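PDB 6B2Y: solute-binding periplasmic protein of iron/siderophore ABC transporter from Yersinia pestis, which probably binds a chelated iron complex in the periplasm and delivers it to a cognate ABC transporter for uptake across the inner membrane. Local coordinates for residues A[61-65]-A[133-137]. Residues are numbered along the deposited sequence; the frame is centred on the assembly and turned at random.
Sequences GEGRL and AIFGL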
loop_
_atom_site.group_PDB
_atom_site.type_symbol
_atom_site.label_atom_id
_atom_site.label_comp_id
_atom_site.label_asym_id
_atom_site.label_seq_id
_atom_site.Cartn_x
_atom_site.Cartn_y
_atom_site.Cartn_z
ATOM N N GLY A 61 -9.886 -9.426 -7.390
ATOM C CA GLY A 61 -9.493 -9.089 -8.754
ATOM C C GLY A 61 -8.111 -8.474 -8.865
ATOM O O GLY A 61 -7.511 -8.512 -9.948
ATOM N N GLU A 62 -7.620 -7.870 -7.784
ATOM C CA GLU A 62 -6.220 -7.487 -7.612
ATOM C C GLU A 62 -5.726 -8.141 -6.327
ATOM O O GLU A 62 -6.340 -7.976 -5.269
ATOM C CB GLU A 62 -6.073 -5.959 -7.559
ATOM C CG GLU A 62 -6.849 -5.265 -8.676
ATOM C CD GLU A 62 -6.832 -3.748 -8.603
ATOM O OE1 GLU A 62 -6.094 -3.180 -7.766
ATOM O OE2 GLU A 62 -7.546 -3.126 -9.419
ATOM N N GLY A 63 -4.635 -8.905 -6.422
ATOM C CA GLY A 63 -4.263 -9.783 -5.320
ATOM C C GLY A 63 -3.993 -9.035 -4.028
ATOM O O GLY A 63 -4.324 -9.512 -2.936
ATOM N N ARG A 64 -3.404 -7.854 -4.130
ATOM C CA ARG A 64 -3.024 -7.124 -2.932
ATOM C C ARG A 64 -4.215 -6.463 -2.241
ATOM O O ARG A 64 -4.044 -5.890 -1.164
ATOM C CB ARG A 64 -1.925 -6.122 -3.284
ATOM C CG ARG A 64 -0.564 -6.844 -3.491
ATOM C CD ARG A 64 0.474 -5.951 -4.127
ATOM N NE ARG A 64 0.170 -5.684 -5.529
ATOM C CZ ARG A 64 0.858 -4.840 -6.295
ATOM N NH1 ARG A 64 1.892 -4.174 -5.796
ATOM N NH2 ARG A 64 0.512 -4.662 -7.562
ATOM N N LEU A 65 -5.427 -6.587 -2.788
ATOM C CA LEU A 65 -6.612 -6.231 -2.006
ATOM C C LEU A 65 -6.788 -7.148 -0.808
ATOM O O LEU A 65 -7.608 -6.861 0.071
ATOM C CB LEU A 65 -7.859 -6.249 -2.901
ATOM C CG LEU A 65 -7.875 -5.040 -3.842
ATOM C CD1 LEU A 65 -9.000 -5.112 -4.875
ATOM C CD2 LEU A 65 -7.942 -3.728 -3.032
ATOM N N ALA A 133 -16.806 -10.053 -6.225
ATOM C CA ALA A 133 -15.430 -9.801 -6.636
ATOM C C ALA A 133 -15.075 -8.349 -6.334
ATOM O O ALA A 133 -15.925 -7.464 -6.450
ATOM C CB ALA A 133 -15.230 -10.095 -8.131
ATOM N N ILE A 134 -13.829 -8.105 -5.937
ATOM C CA ILE A 134 -13.386 -6.767 -5.545
ATOM C C ILE A 134 -12.255 -6.343 -6.470
ATOM O O ILE A 134 -11.337 -7.133 -6.725
ATOM C CB ILE A 134 -12.921 -6.735 -4.076
ATOM C CG1 ILE A 134 -13.993 -7.338 -3.156
ATOM C CG2 ILE A 134 -12.586 -5.323 -3.663
ATOM C CD1 ILE A 134 -13.482 -7.677 -1.772
ATOM N N PHE A 135 -12.329 -5.111 -6.983
ATOM C CA PHE A 135 -11.259 -4.518 -7.778
ATOM C C PHE A 135 -10.945 -3.123 -7.269
ATOM O O PHE A 135 -11.696 -2.538 -6.489
ATOM C CB PHE A 135 -11.625 -4.410 -9.263
ATOM C CG PHE A 135 -11.753 -5.726 -9.955
ATOM C CD1 PHE A 135 -12.904 -6.487 -9.813
ATOM C CD2 PHE A 135 -10.741 -6.187 -10.779
ATOM C CE1 PHE A 135 -13.032 -7.694 -10.464
ATOM C CE2 PHE A 135 -10.873 -7.387 -11.431
ATOM C CZ PHE A 135 -12.013 -8.137 -11.277
ATOM N N GLY A 136 -9.840 -2.567 -7.761
ATOM C CA GLY A 136 -9.485 -1.188 -7.486
ATOM C C GLY A 136 -9.890 -0.296 -8.645
ATOM O O GLY A 136 -10.017 -0.756 -9.776
ATOM N N LEU A 137 -10.137 0.982 -8.341
ATOM C CA LEU A 137 -10.356 1.970 -9.390
ATOM C C LEU A 137 -9.137 2.036 -10.298
ATOM O O LEU A 137 -8.002 1.812 -9.865
ATOM C CB LEU A 137 -10.603 3.349 -8.789
ATOM C CG LEU A 137 -11.904 3.657 -8.077
ATOM C CD1 LEU A 137 -11.894 5.132 -7.708
ATOM C CD2 LEU A 137 -13.083 3.325 -8.960
HETATM O O HOH W 1 -6.729 -0.576 -9.921
#
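Gly-61 N donates to Ile-134 O at 2.8 Å, meeting the oxygen almost end-on (C=O...N angle 163°), and this bond continues the parallel strand pairing just past the end of strand 58-60. The tight part of the contact surrounds it, among the buried Gly-61, Leu-65, Ile-134 and Phe-135. Gly-61 CA, with no CB beside it, sits over one face of the Phe-135 ring, 3.7 Å from the centroid, a CH-pi contact displaced toward the rim. Leu-65, at the far end of the turn, lays CD1 against the backbone, 3.7 Å from Phe-135 C, and against Ile-134 CG2 at 3.8 Å.

The Glu-62 side is looser and wetter: Glu-62 and Gly-136 are partly exposed, and their bond is weak. With CG anti to its own carbonyl carbon (chi1 -47°) and the chain extended beyond, Glu-62 puts OE2 2.9 Å from Gly-136 N (N-H...O angle 145°). A water donates to the same OE2 and to Leu-137 O, both at 2.7 Å, so this oxygen accepts two bonds and the water carries the link beyond the strand end.

The turn 62-65, closed by Leu-65 N to Glu-62 O, is a strand-to-helix connection in one lobe of a periplasmic binding protein. It joins strand 58-60 to helix 66-70 at the C-terminal ends of the parallel strands, where strand 132-136 lies between 58-60 and 159-162 and helix 147-154 packs against Phe-135.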